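Local coordinates for protein putative short-chain dehydrogenase/reductase (Burkholderia xenovorans, PDB 5IZ4) that probably reduces 3-oxoacyl-[acyl-carrier-protein] substrates with NADPH, as a short-chain dehydrogenase/reductase whose nucleotide site here holds ADP, at residues Val124-Leu129 with Ser176-Val180; Cys81-Val85 with Met135-Ala139; Arg196-Leu200 with Leu248-Pro253; Thr14-Thr20 with Gly38-Gly44. Residues are numbered along the deposited sequence.

Contact 1 (Val124-Leu129 with Ser176-Val180); sequences VYRVNL and SKGAV. With ADP (adenosine-5'-diphosphate), chain B.
Val124-Leu129, on helix 118-146, and Ser176-Val180, on helix 171-191, run side by side in nearly the same direction; the axes of these two segments are 9.2 Å apart at closest and cross at -29°. The first widens to a pi-type turn at 126-129. Tyr125 CA lies 5.3 Å from Ser176 CA, and Leu129 CA 5.7 Å from Val180 CA. Ser176, chi1 p, points its CB at the other helix. Ser176 OG accepts a hydrogen bond from Asn128 ND2 (3.1 Å), also bonds Tyr173 O, and lies 3.5 Å from Val124 CG1. Lys177 starts away, but its side chain (m, m, t, t) curls back; NZ also holds Val158 O. Ala179 CB sits at the edge of the Tyr125 ring, 3.7 Å from CE2, and 3.8 Å from Leu129 CD2. Val180 places CG2 3.2 Å from Asn128 O and 3.9 Å from Leu129 CD2. Tyr125 also stacks on Tyr125 of the second subunit. On the other side of its helix Val127 CG2 comes within 3.5 Å of ADP N6. Asn128, Tyr173 and Lys177 fit the Asn, Tyr and Lys of the Asn-Ser-Tyr-Lys tetrad of classical family members; Ser176 is not its serine. While the Asn128 amide is used on Thr104 N and Ser176 OG, one water donates to the backbone Asn128 O and accepts from Lys177 NZ, both hydrogen bonds of 2.8 Å, consistent with the water-linked Asn and Lys of the family.

Contact 2 (Cys81-Val85 with Met135-Ala139); sequences CRHAV and MTRAA
Cys81-Val85 and Met135-Ala139 are both regular helix, packed at -41° with axes 8.7 Å apart at closest; Cys81 faces Met135 (CA-CA 5.2 Å), Arg82 faces Ala138 (5.4 Å) and Val85 faces Ala139 (6.2 Å). Most of the interface is apolar. Cys81 CB touches Met135 SD at 3.9 Å and Ala138 CB at 4.1 Å. Val85, chi1 t, sets CG2 3.8 Å from Ala138 CB and 4.0 Å from Met135 CE, which also reaches Ala84 CB at 4.2 Å; small Ala138 lets the helices close up. The polar edge has no direct bond across. Arg82, m, m, t, swings over Ala138, and a water accepts from its NH1 (3.3 Å) and donates to Ala138 O (2.7 Å). Arg82 NH2 lies 3.4 Å from Arg137 NE, two donors of like charge, while Arg137 finds partners in Asp78 and in Phe113 O and Ile116 O of the second subunit. Met135 reaches on to strands 16-20 and 97-100: these are neighbouring helices layered on one face of a Rossmann-fold sheet.

Contact 3 (Arg196-Leu200 with Leu248-Pro253); sequences RVNAL and LTAHAP
This is a contact between a strand and the C-terminal end of a helix, dominated by one buried arginine, where strand 195-202 meets the last turn of helix 238-250 and the turn after it. Arg196-Leu200 is extended; Leu248-Ala250 is helical, and the chain leaves helical angles at His251. Asn198 and Leu248 lie 7.9 Å apart by CA, as do Arg196 and Pro253. Arg196 (chi1 m, chi2 t, chi3 m) aims its guanidinium at the carbonyls freed at the helix terminus: Leu248 O receives NH1 at 2.9 Å and NH2 at 3.2 Å, and NH2 makes a weak bond to Thr249 O at 3.0 Å. Pro253 CA and Ala252 O lie over one face of the guanidinium, while NE bonds Ser152 OG. Helix 238-250 is the last helix of the connection between adjacent parallel strands 195-202 and 259-262 of the Rossmann fold, and Arg196 joins its end to the first of them, just ahead of strand 259-262. Farther along the strand, Leu200 CD2 and Asn198 CB meet Leu248 CD1 at 3.5 and 4.0 Å. The Asn198 amide binds onward instead, OD1 to Gln258 N and ND2 to Ile255 O.

Contact 4 (Thr14-Thr20 with Gly38-Gly44); sequences TPVCVIT and GWSVAIG
Trp39, chi1 m, lies flat against Pro15, with Pro15 CG 3.5 Å from the centroid of the Trp39 five-membered ring, 7° off the normal, a CH-pi contact. Trp39 CE3 meets Cys17 CB at 3.8 Å, and Phe34 and Trp246 approach the ring edge-to-face. Strands 16-20 and 40-44 run parallel, axes 4.7 Å apart and 17° from alignment, pairing Val16 with Ser40, Cys17 with Val41, Val18 with Ala42 and Ile19 with Ile43. Hydrogen bonds zigzag: Ser40 N to Pro15 O (3.0 Å), Cys17 N to Ser40 O (2.9 Å), Ala42 N to Cys17 O (2.8 Å), Ile19 N to Ala42 O (3.0 Å) and Gly44 N to Ile19 O (2.8 Å). Cys17, Ile19, Val41 and Ile43 share one face; Val16, Val18, Ser40 and Ala42 share the other, where Val18 CG2 lies 4.0 Å from Ala42 CB. Gly38, at positive phi, closes helix 25-36 with a Schellman motif. A water joins Thr14 O (2.6 Å) and Ser40 OG (2.8 Å). This is the first beta-alpha-beta unit of the Rossmann fold, with Gly21, Ser24 and Ile26 of the ADP pocket past the first strand. At Gly44 a CB would clash with Ile19 O, so the last bond depends on the missing side chain.

Contact 4 touches contacts 2 and 3, their centres about 14 and 15 Å from its own, from opposite faces of the sheet: Met135 CG packs 3.6 Å from Thr20 CG2 on the side of contact 2, and Thr249 CG2 3.7 Å from Trp39 CH2 on the side of contact 3. Contacts 1 and 2 share helix 118-146, their centres about 17 Å apart; one helix carries both, the earlier turns beside ADP and the later ones against helix 78-92. ADP is nearest contact 1, through Val127. The Thr20 side chain is about 6 Å from ADP and that of Cys81 about 8 Å. Cys81 and Thr20 each come within about 4 Å of the Val75 side chain, which places contacts 2 and 4 just behind the pocket.

Contact 1 (Val124-Leu129 with Ser176-Val180)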
loop_
_atom_site.group_PDB
_atom_site.type_symbol
_atom_site.label_atom_id
_atom_site.label_comp_id
_atom_site.label_asym_id
_atom_site.label_seq_id
_atom_site.Cartn_x
_atom_site.Cartn_y
_atom_site.Cartn_z
ATOM N N VAL A 124 18.775 -4.019 -17.706
ATOM C CA VAL A 124 17.799 -3.027 -17.272
ATOM C C VAL A 124 18.115 -2.545 -15.861
ATOM O O VAL A 124 18.002 -1.350 -15.549
ATOM C CB VAL A 124 16.388 -3.636 -17.364
ATOM C CG1 VAL A 124 15.365 -2.718 -16.761
ATOM C CG2 VAL A 124 16.047 -3.949 -18.817
ATOM N N TYR A 125 18.506 -3.473 -14.981
ATOM C CA TYR A 125 18.789 -3.118 -13.595
ATOM C C TYR A 125 20.003 -2.210 -13.504
ATOM O O TYR A 125 20.070 -1.340 -12.625
ATOM C CB TYR A 125 19.023 -4.390 -12.786
ATOM C CG TYR A 125 18.907 -4.276 -11.283
ATOM C CD1 TYR A 125 20.022 -4.433 -10.469
ATOM C CD2 TYR A 125 17.672 -4.070 -10.673
ATOM C CE1 TYR A 125 19.916 -4.373 -9.076
ATOM C CE2 TYR A 125 17.558 -4.008 -9.303
ATOM C CZ TYR A 125 18.678 -4.152 -8.503
ATOM O OH TYR A 125 18.553 -4.105 -7.114
ATOM N N ARG A 126 20.959 -2.399 -14.415
ATOM C CA ARG A 126 22.185 -1.619 -14.379
ATOM C C ARG A 126 21.902 -0.135 -14.570
ATOM O O ARG A 126 22.509 0.705 -13.903
ATOM C CB ARG A 126 23.142 -2.157 -15.442
ATOM C CG ARG A 126 24.223 -1.222 -15.920
ATOM C CD ARG A 126 25.386 -1.098 -14.943
ATOM N NE ARG A 126 25.917 -2.368 -14.434
ATOM C CZ ARG A 126 26.908 -2.423 -13.550
ATOM N NH1 ARG A 126 27.466 -1.286 -13.134
ATOM N NH2 ARG A 126 27.349 -3.587 -13.085
ATOM N N VAL A 127 20.963 0.207 -15.456
ATOM C CA VAL A 127 20.620 1.612 -15.664
ATOM C C VAL A 127 19.599 2.073 -14.639
ATOM O O VAL A 127 19.744 3.133 -14.017
ATOM C CB VAL A 127 20.088 1.844 -17.088
ATOM C CG1 VAL A 127 19.857 3.338 -17.313
ATOM C CG2 VAL A 127 21.024 1.247 -18.146
ATOM N N ASN A 128 18.534 1.292 -14.459
ATOM C CA ASN A 128 17.373 1.808 -13.753
ATOM C C ASN A 128 17.591 1.852 -12.253
ATOM O O ASN A 128 17.026 2.722 -11.575
ATOM C CB ASN A 128 16.138 0.959 -14.081
ATOM C CG ASN A 128 15.729 1.067 -15.529
ATOM O OD1 ASN A 128 16.365 1.765 -16.320
ATOM N ND2 ASN A 128 14.663 0.369 -15.895
ATOM N N LEU A 129 18.396 0.938 -11.714
ATOM C CA LEU A 129 18.566 0.860 -10.271
ATOM C C LEU A 129 19.994 1.177 -9.863
ATOM O O LEU A 129 20.208 2.123 -9.097
ATOM C CB LEU A 129 18.134 -0.526 -9.751
ATOM C CG LEU A 129 18.020 -0.721 -8.234
ATOM C CD1 LEU A 129 19.394 -0.804 -7.545
ATOM C CD2 LEU A 129 17.155 0.378 -7.614
ATOM N N SER A 176 12.852 -3.918 -11.961
ATOM C CA SER A 176 13.824 -2.867 -11.684
ATOM C C SER A 176 13.150 -1.657 -11.069
ATOM O O SER A 176 13.751 -0.974 -10.232
ATOM C CB SER A 176 14.591 -2.475 -12.964
ATOM O OG SER A 176 13.768 -1.692 -13.828
ATOM N N LYS A 177 11.885 -1.408 -11.423
ATOM C CA LYS A 177 11.187 -0.242 -10.893
ATOM C C LYS A 177 10.626 -0.512 -9.499
ATOM O O LYS A 177 10.534 0.410 -8.672
ATOM C CB LYS A 177 10.094 0.186 -11.872
ATOM C CG LYS A 177 10.636 0.678 -13.211
ATOM C CD LYS A 177 11.536 1.906 -13.067
ATOM C CE LYS A 177 11.796 2.540 -14.436
ATOM N NZ LYS A 177 12.579 3.824 -14.353
ATOM N N GLY A 178 10.277 -1.766 -9.198
ATOM C CA GLY A 178 9.987 -2.102 -7.816
ATOM C C GLY A 178 11.190 -1.866 -6.923
ATOM O O GLY A 178 11.059 -1.380 -5.795
ATOM N N ALA A 179 12.382 -2.198 -7.421
ATOM C CA ALA A 179 13.599 -1.919 -6.667
ATOM C C ALA A 179 13.804 -0.417 -6.493
ATOM O O ALA A 179 14.239 0.035 -5.426
ATOM C CB ALA A 179 14.802 -2.548 -7.377
ATOM N N VAL A 180 13.515 0.371 -7.535
ATOM C CA VAL A 180 13.643 1.825 -7.416
ATOM C C VAL A 180 12.725 2.344 -6.313
ATOM O O VAL A 180 13.114 3.197 -5.503
ATOM C CB VAL A 180 13.349 2.518 -8.762
ATOM C CG1 VAL A 180 13.217 4.031 -8.562
ATOM C CG2 VAL A 180 14.467 2.217 -9.778
HETATM P PB ADP B . 10.986 8.593 -20.714
HETATM O O1B ADP B . 12.013 8.070 -19.646
HETATM O O2B ADP B . 11.016 10.120 -21.014
HETATM O O3B ADP B . 9.560 7.956 -20.696
HETATM P PA ADP B . 13.231 8.144 -22.719
HETATM O O1A ADP B . 13.858 6.738 -23.260
HETATM O O2A ADP B . 13.334 9.258 -23.808
HETATM O O3A ADP B . 11.801 7.793 -22.131
HETATM O "O5'" ADP B . 14.328 8.428 -21.514
HETATM C "C5'" ADP B . 15.407 7.523 -21.226
HETATM C "C4'" ADP B . 16.672 8.377 -21.335
HETATM O "O4'" ADP B . 17.788 7.736 -20.597
HETATM C "C3'" ADP B . 17.182 8.567 -22.786
HETATM O "O3'" ADP B . 17.761 9.828 -22.972
HETATM C "C2'" ADP B . 18.286 7.474 -22.831
HETATM O "O2'" ADP B . 19.190 7.855 -23.870
HETATM C "C1'" ADP B . 18.906 7.642 -21.456
HETATM N N9 ADP B . 19.733 6.474 -21.089
HETATM C C8 ADP B . 19.561 5.120 -21.420
HETATM N N7 ADP B . 20.523 4.390 -20.906
HETATM C C5 ADP B . 21.346 5.267 -20.227
HETATM C C6 ADP B . 22.508 5.081 -19.500
HETATM N N6 ADP B . 23.035 3.840 -19.358
HETATM N N1 ADP B . 23.102 6.142 -18.941
HETATM C C2 ADP B . 22.560 7.360 -19.111
HETATM N N3 ADP B . 21.460 7.625 -19.792
HETATM C C4 ADP B . 20.864 6.557 -20.340
HETATM O O HOH W 1 15.012 4.168 -12.946
#

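Contact 2 (Cys81-Val85 with Met135-Ala139)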
loop_
_atom_site.group_PDB
_atom_site.type_symbol
_atom_site.label_atom_id
_atom_site.label_comp_id
_atom_site.label_asym_id
_atom_site.label_seq_id
_atom_site.Cartn_x
_atom_site.Cartn_y
_atom_site.Cartn_z
ATOM N N CYS A 81 29.322 8.801 -13.313
ATOM C CA CYS A 81 28.520 9.583 -12.373
ATOM C C CYS A 81 29.396 10.556 -11.599
ATOM O O CYS A 81 29.046 11.731 -11.447
ATOM C CB CYS A 81 27.772 8.657 -11.411
ATOM S SG CYS A 81 26.599 7.537 -12.183
ATOM N N ARG A 82 30.553 10.090 -11.124
ATOM C CA ARG A 82 31.457 10.963 -10.381
ATOM C C ARG A 82 31.984 12.093 -11.253
ATOM O O ARG A 82 32.064 13.243 -10.803
ATOM C CB ARG A 82 32.627 10.159 -9.818
ATOM C CG ARG A 82 32.229 8.964 -8.971
ATOM C CD ARG A 82 31.709 9.385 -7.613
ATOM N NE ARG A 82 31.623 8.240 -6.711
ATOM C CZ ARG A 82 31.249 8.312 -5.438
ATOM N NH1 ARG A 82 30.927 9.480 -4.902
ATOM N NH2 ARG A 82 31.208 7.212 -4.698
ATOM N N HIS A 83 32.405 11.777 -12.484
ATOM C CA HIS A 83 32.895 12.817 -13.381
ATOM C C HIS A 83 31.819 13.857 -13.661
ATOM O O HIS A 83 32.106 15.061 -13.714
ATOM C CB HIS A 83 33.383 12.199 -14.689
ATOM C CG HIS A 83 33.993 13.188 -15.633
ATOM N ND1 HIS A 83 33.241 13.948 -16.503
ATOM C CD2 HIS A 83 35.282 13.543 -15.842
ATOM C CE1 HIS A 83 34.041 14.725 -17.210
ATOM N NE2 HIS A 83 35.285 14.498 -16.829
ATOM N N ALA A 84 30.575 13.410 -13.846
ATOM C CA ALA A 84 29.477 14.337 -14.121
ATOM C C ALA A 84 29.290 15.316 -12.971
ATOM O O ALA A 84 29.165 16.532 -13.183
ATOM C CB ALA A 84 28.193 13.557 -14.395
ATOM N N VAL A 85 29.286 14.806 -11.736
ATOM C CA VAL A 85 29.135 15.683 -10.584
ATOM C C VAL A 85 30.337 16.608 -10.455
ATOM O O VAL A 85 30.192 17.782 -10.092
ATOM C CB VAL A 85 28.894 14.851 -9.312
ATOM C CG1 VAL A 85 29.046 15.705 -8.072
ATOM C CG2 VAL A 85 27.505 14.221 -9.364
ATOM N N MET A 135 24.333 7.635 -9.351
ATOM C CA MET A 135 24.204 9.067 -9.604
ATOM C C MET A 135 23.823 9.802 -8.326
ATOM O O MET A 135 24.401 10.845 -7.994
ATOM C CB MET A 135 23.159 9.309 -10.696
ATOM C CG MET A 135 23.200 10.704 -11.273
ATOM S SD MET A 135 24.761 11.001 -12.146
ATOM C CE MET A 135 24.830 12.787 -12.017
ATOM N N THR A 136 22.851 9.258 -7.593
ATOM C CA THR A 136 22.422 9.869 -6.342
ATOM C C THR A 136 23.575 9.936 -5.349
ATOM O O THR A 136 23.842 10.993 -4.767
ATOM C CB THR A 136 21.252 9.087 -5.750
ATOM O OG1 THR A 136 20.162 9.050 -6.686
ATOM C CG2 THR A 136 20.779 9.762 -4.481
ATOM N N ARG A 137 24.282 8.813 -5.165
ATOM C CA ARG A 137 25.433 8.783 -4.264
ATOM C C ARG A 137 26.473 9.825 -4.647
ATOM O O ARG A 137 27.041 10.493 -3.771
ATOM C CB ARG A 137 26.073 7.391 -4.256
ATOM C CG ARG A 137 27.385 7.338 -3.460
ATOM C CD ARG A 137 27.974 5.915 -3.349
ATOM N NE ARG A 137 28.347 5.350 -4.650
ATOM C CZ ARG A 137 28.674 4.079 -4.847
ATOM N NH1 ARG A 137 28.695 3.228 -3.826
ATOM N NH2 ARG A 137 28.996 3.657 -6.070
ATOM N N ALA A 138 26.758 9.964 -5.949
ATOM C CA ALA A 138 27.774 10.923 -6.375
ATOM C C ALA A 138 27.379 12.355 -6.032
ATOM O O ALA A 138 28.244 13.173 -5.691
ATOM C CB ALA A 138 28.035 10.787 -7.878
ATOM N N ALA A 139 26.081 12.660 -6.078
ATOM C CA ALA A 139 25.550 13.993 -5.833
ATOM C C ALA A 139 25.305 14.295 -4.360
ATOM O O ALA A 139 25.139 15.472 -4.013
ATOM C CB ALA A 139 24.230 14.185 -6.590
HETATM O O HOH W 2 30.923 12.681 -5.643
#

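Contact 3 (Arg196-Leu200 with Leu248-Pro253)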
loop_
_atom_site.group_PDB
_atom_site.type_symbol
_atom_site.label_atom_id
_atom_site.label_comp_id
_atom_site.label_asym_id
_atom_site.label_seq_id
_atom_site.Cartn_x
_atom_site.Cartn_y
_atom_site.Cartn_z
ATOM N N ARG A 196 15.500 15.371 0.668
ATOM C CA ARG A 196 14.276 14.606 0.481
ATOM C C ARG A 196 14.406 13.754 -0.771
ATOM O O ARG A 196 15.011 14.182 -1.755
ATOM C CB ARG A 196 13.066 15.532 0.362
ATOM C CG ARG A 196 12.803 16.338 1.631
ATOM C CD ARG A 196 11.649 17.319 1.434
ATOM N NE ARG A 196 12.010 18.384 0.504
ATOM C CZ ARG A 196 11.571 18.460 -0.750
ATOM N NH1 ARG A 196 10.761 17.525 -1.230
ATOM N NH2 ARG A 196 11.957 19.462 -1.519
ATOM N N VAL A 197 13.862 12.540 -0.726
ATOM C CA VAL A 197 13.965 11.610 -1.849
ATOM C C VAL A 197 12.577 11.057 -2.129
ATOM O O VAL A 197 11.945 10.474 -1.236
ATOM C CB VAL A 197 14.952 10.462 -1.577
ATOM C CG1 VAL A 197 15.186 9.638 -2.870
ATOM C CG2 VAL A 197 16.286 10.992 -1.035
ATOM N N ASN A 198 12.115 11.215 -3.371
ATOM C CA ASN A 198 10.792 10.757 -3.769
ATOM C C ASN A 198 10.887 10.111 -5.142
ATOM O O ASN A 198 11.851 10.317 -5.883
ATOM C CB ASN A 198 9.782 11.910 -3.801
ATOM C CG ASN A 198 9.523 12.491 -2.420
ATOM O OD1 ASN A 198 8.888 11.851 -1.573
ATOM N ND2 ASN A 198 10.006 13.712 -2.188
ATOM N N ALA A 199 9.880 9.305 -5.474
ATOM C CA ALA A 199 9.808 8.683 -6.787
ATOM C C ALA A 199 8.507 9.086 -7.461
ATOM O O ALA A 199 7.518 9.412 -6.792
ATOM C CB ALA A 199 9.907 7.144 -6.714
ATOM N N LEU A 200 8.527 9.084 -8.796
ATOM C CA LEU A 200 7.330 9.325 -9.597
ATOM C C LEU A 200 6.977 8.045 -10.341
ATOM O O LEU A 200 7.863 7.355 -10.840
ATOM C CB LEU A 200 7.549 10.454 -10.612
ATOM C CG LEU A 200 8.125 11.756 -10.071
ATOM C CD1 LEU A 200 8.136 12.854 -11.129
ATOM C CD2 LEU A 200 7.309 12.168 -8.896
ATOM N N LEU A 248 7.541 18.775 -6.417
ATOM C CA LEU A 248 8.143 18.064 -5.299
ATOM C C LEU A 248 9.423 18.743 -4.841
ATOM O O LEU A 248 9.737 18.748 -3.643
ATOM C CB LEU A 248 8.423 16.607 -5.682
ATOM C CG LEU A 248 7.182 15.718 -5.797
ATOM C CD1 LEU A 248 7.597 14.312 -6.194
ATOM C CD2 LEU A 248 6.410 15.709 -4.474
ATOM N N THR A 249 10.172 19.328 -5.774
ATOM C CA THR A 249 11.419 19.984 -5.403
ATOM C C THR A 249 11.176 21.327 -4.724
ATOM O O THR A 249 11.752 21.615 -3.669
ATOM C CB THR A 249 12.278 20.156 -6.653
ATOM O OG1 THR A 249 12.600 18.858 -7.162
ATOM C CG2 THR A 249 13.546 20.959 -6.355
ATOM N N ALA A 250 10.317 22.157 -5.301
ATOM C CA ALA A 250 10.251 23.552 -4.897
ATOM C C ALA A 250 9.200 23.836 -3.830
ATOM O O ALA A 250 9.320 24.839 -3.116
ATOM C CB ALA A 250 9.978 24.431 -6.121
ATOM N N HIS A 251 8.180 22.991 -3.700
ATOM C CA HIS A 251 7.004 23.375 -2.925
ATOM C C HIS A 251 6.525 22.284 -1.979
ATOM O O HIS A 251 5.384 22.352 -1.506
ATOM C CB HIS A 251 5.862 23.776 -3.859
ATOM C CG HIS A 251 6.168 24.972 -4.701
ATOM N ND1 HIS A 251 6.525 26.187 -4.160
ATOM C CD2 HIS A 251 6.160 25.145 -6.044
ATOM C CE1 HIS A 251 6.737 27.056 -5.134
ATOM N NE2 HIS A 251 6.521 26.448 -6.287
ATOM N N ALA A 252 7.363 21.302 -1.664
ATOM C CA ALA A 252 6.946 20.140 -0.876
ATOM C C ALA A 252 7.951 19.816 0.229
ATOM O O ALA A 252 8.473 18.700 0.298
ATOM C CB ALA A 252 6.747 18.932 -1.791
ATOM N N PRO A 253 8.201 20.747 1.156
ATOM C CA PRO A 253 9.218 20.487 2.191
ATOM C C PRO A 253 8.859 19.364 3.152
ATOM O O PRO A 253 9.741 18.918 3.896
ATOM C CB PRO A 253 9.323 21.826 2.927
ATOM C CG PRO A 253 7.978 22.470 2.724
ATOM C CD PRO A 253 7.572 22.072 1.323
#

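Contact 4 (Thr14-Thr20 with Gly38-Gly44)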
loop_
_atom_site.group_PDB
_atom_site.type_symbol
_atom_site.label_atom_id
_atom_site.label_comp_id
_atom_site.label_asym_id
_atom_site.label_seq_id
_atom_site.Cartn_x
_atom_site.Cartn_y
_atom_site.Cartn_z
ATOM N N THR A 14 22.515 31.083 -8.040
ATOM C CA THR A 14 21.320 30.516 -8.639
ATOM C C THR A 14 21.268 29.017 -8.378
ATOM O O THR A 14 22.290 28.339 -8.541
ATOM C CB THR A 14 21.318 30.795 -10.145
ATOM O OG1 THR A 14 21.377 32.215 -10.339
ATOM C CG2 THR A 14 20.056 30.251 -10.801
ATOM N N PRO A 15 20.123 28.460 -7.976
ATOM C CA PRO A 15 20.068 27.019 -7.691
ATOM C C PRO A 15 20.300 26.186 -8.947
ATOM O O PRO A 15 20.063 26.632 -10.074
ATOM C CB PRO A 15 18.650 26.816 -7.134
ATOM C CG PRO A 15 17.876 27.995 -7.626
ATOM C CD PRO A 15 18.847 29.134 -7.680
ATOM N N VAL A 16 20.771 24.958 -8.733
ATOM C CA VAL A 16 21.204 24.062 -9.803
ATOM C C VAL A 16 20.389 22.774 -9.769
ATOM O O VAL A 16 20.244 22.149 -8.707
ATOM C CB VAL A 16 22.705 23.730 -9.684
ATOM C CG1 VAL A 16 23.075 22.614 -10.656
ATOM C CG2 VAL A 16 23.548 24.972 -9.931
ATOM N N CYS A 17 19.895 22.358 -10.936
ATOM C CA CYS A 17 19.254 21.061 -11.101
ATOM C C CYS A 17 20.077 20.199 -12.045
ATOM O O CYS A 17 20.468 20.658 -13.124
ATOM C CB CYS A 17 17.830 21.204 -11.639
ATOM S SG CYS A 17 16.982 19.605 -11.749
ATOM N N VAL A 18 20.351 18.958 -11.631
ATOM C CA VAL A 18 21.033 17.964 -12.461
ATOM C C VAL A 18 19.997 16.953 -12.941
ATOM O O VAL A 18 19.247 16.395 -12.132
ATOM C CB VAL A 18 22.152 17.264 -11.674
ATOM C CG1 VAL A 18 22.832 16.189 -12.535
ATOM C CG2 VAL A 18 23.178 18.285 -11.162
ATOM N N ILE A 19 19.943 16.715 -14.250
ATOM C CA ILE A 19 18.936 15.833 -14.843
ATOM C C ILE A 19 19.654 14.758 -15.654
ATOM O O ILE A 19 20.309 15.074 -16.654
ATOM C CB ILE A 19 17.953 16.612 -15.739
ATOM C CG1 ILE A 19 17.301 17.795 -14.987
ATOM C CG2 ILE A 19 16.864 15.690 -16.295
ATOM C CD1 ILE A 19 17.958 19.158 -15.280
ATOM N N THR A 20 19.535 13.491 -15.238
ATOM C CA THR A 20 19.987 12.432 -16.138
ATOM C C THR A 20 18.847 12.044 -17.072
ATOM O O THR A 20 17.686 12.365 -16.831
ATOM C CB THR A 20 20.485 11.188 -15.397
ATOM O OG1 THR A 20 19.396 10.546 -14.714
ATOM C CG2 THR A 20 21.605 11.536 -14.416
ATOM N N GLY A 38 14.027 29.545 -13.713
ATOM C CA GLY A 38 15.213 30.327 -13.453
ATOM C C GLY A 38 16.402 29.541 -12.954
ATOM O O GLY A 38 17.470 30.133 -12.751
ATOM N N TRP A 39 16.265 28.230 -12.769
ATOM C CA TRP A 39 17.385 27.426 -12.295
ATOM C C TRP A 39 18.411 27.207 -13.400
ATOM O O TRP A 39 18.092 27.219 -14.593
ATOM C CB TRP A 39 16.912 26.061 -11.786
ATOM C CG TRP A 39 16.144 26.103 -10.491
ATOM C CD1 TRP A 39 15.230 27.044 -10.103
ATOM C CD2 TRP A 39 16.235 25.162 -9.413
ATOM N NE1 TRP A 39 14.740 26.740 -8.852
ATOM C CE2 TRP A 39 15.340 25.589 -8.409
ATOM C CE3 TRP A 39 16.980 23.998 -9.203
ATOM C CZ2 TRP A 39 15.178 24.893 -7.203
ATOM C CZ3 TRP A 39 16.812 23.301 -8.001
ATOM C CH2 TRP A 39 15.913 23.753 -7.023
ATOM N N SER A 40 19.657 27.002 -12.987
ATOM C CA SER A 40 20.676 26.488 -13.886
ATOM C C SER A 40 20.497 24.983 -14.005
ATOM O O SER A 40 20.196 24.302 -13.018
ATOM C CB SER A 40 22.075 26.827 -13.371
ATOM O OG SER A 40 22.238 28.228 -13.217
ATOM N N VAL A 41 20.673 24.448 -15.211
ATOM C CA VAL A 41 20.390 23.038 -15.453
ATOM C C VAL A 41 21.635 22.362 -16.003
ATOM O O VAL A 41 22.286 22.883 -16.920
ATOM C CB VAL A 41 19.177 22.847 -16.383
ATOM C CG1 VAL A 41 17.915 23.328 -15.675
ATOM C CG2 VAL A 41 19.362 23.606 -17.696
ATOM N N ALA A 42 21.993 21.229 -15.395
ATOM C CA ALA A 42 23.038 20.348 -15.907
ATOM C C ALA A 42 22.339 19.237 -16.684
ATOM O O ALA A 42 21.646 18.395 -16.098
ATOM C CB ALA A 42 23.897 19.798 -14.773
ATOM N N ILE A 43 22.497 19.262 -18.003
ATOM C CA ILE A 43 21.730 18.424 -18.916
ATOM C C ILE A 43 22.509 17.136 -19.146
ATOM O O ILE A 43 23.566 17.137 -19.787
ATOM C CB ILE A 43 21.451 19.171 -20.226
ATOM C CG1 ILE A 43 20.415 20.275 -19.969
ATOM C CG2 ILE A 43 20.944 18.236 -21.314
ATOM C CD1 ILE A 43 20.439 21.357 -21.016
ATOM N N GLY A 44 21.997 16.033 -18.612
ATOM C CA GLY A 44 22.698 14.773 -18.739
ATOM C C GLY A 44 22.397 14.059 -20.032
ATOM O O GLY A 44 21.285 13.567 -20.238
HETATM O O HOH W 3 23.584 28.447 -10.797
#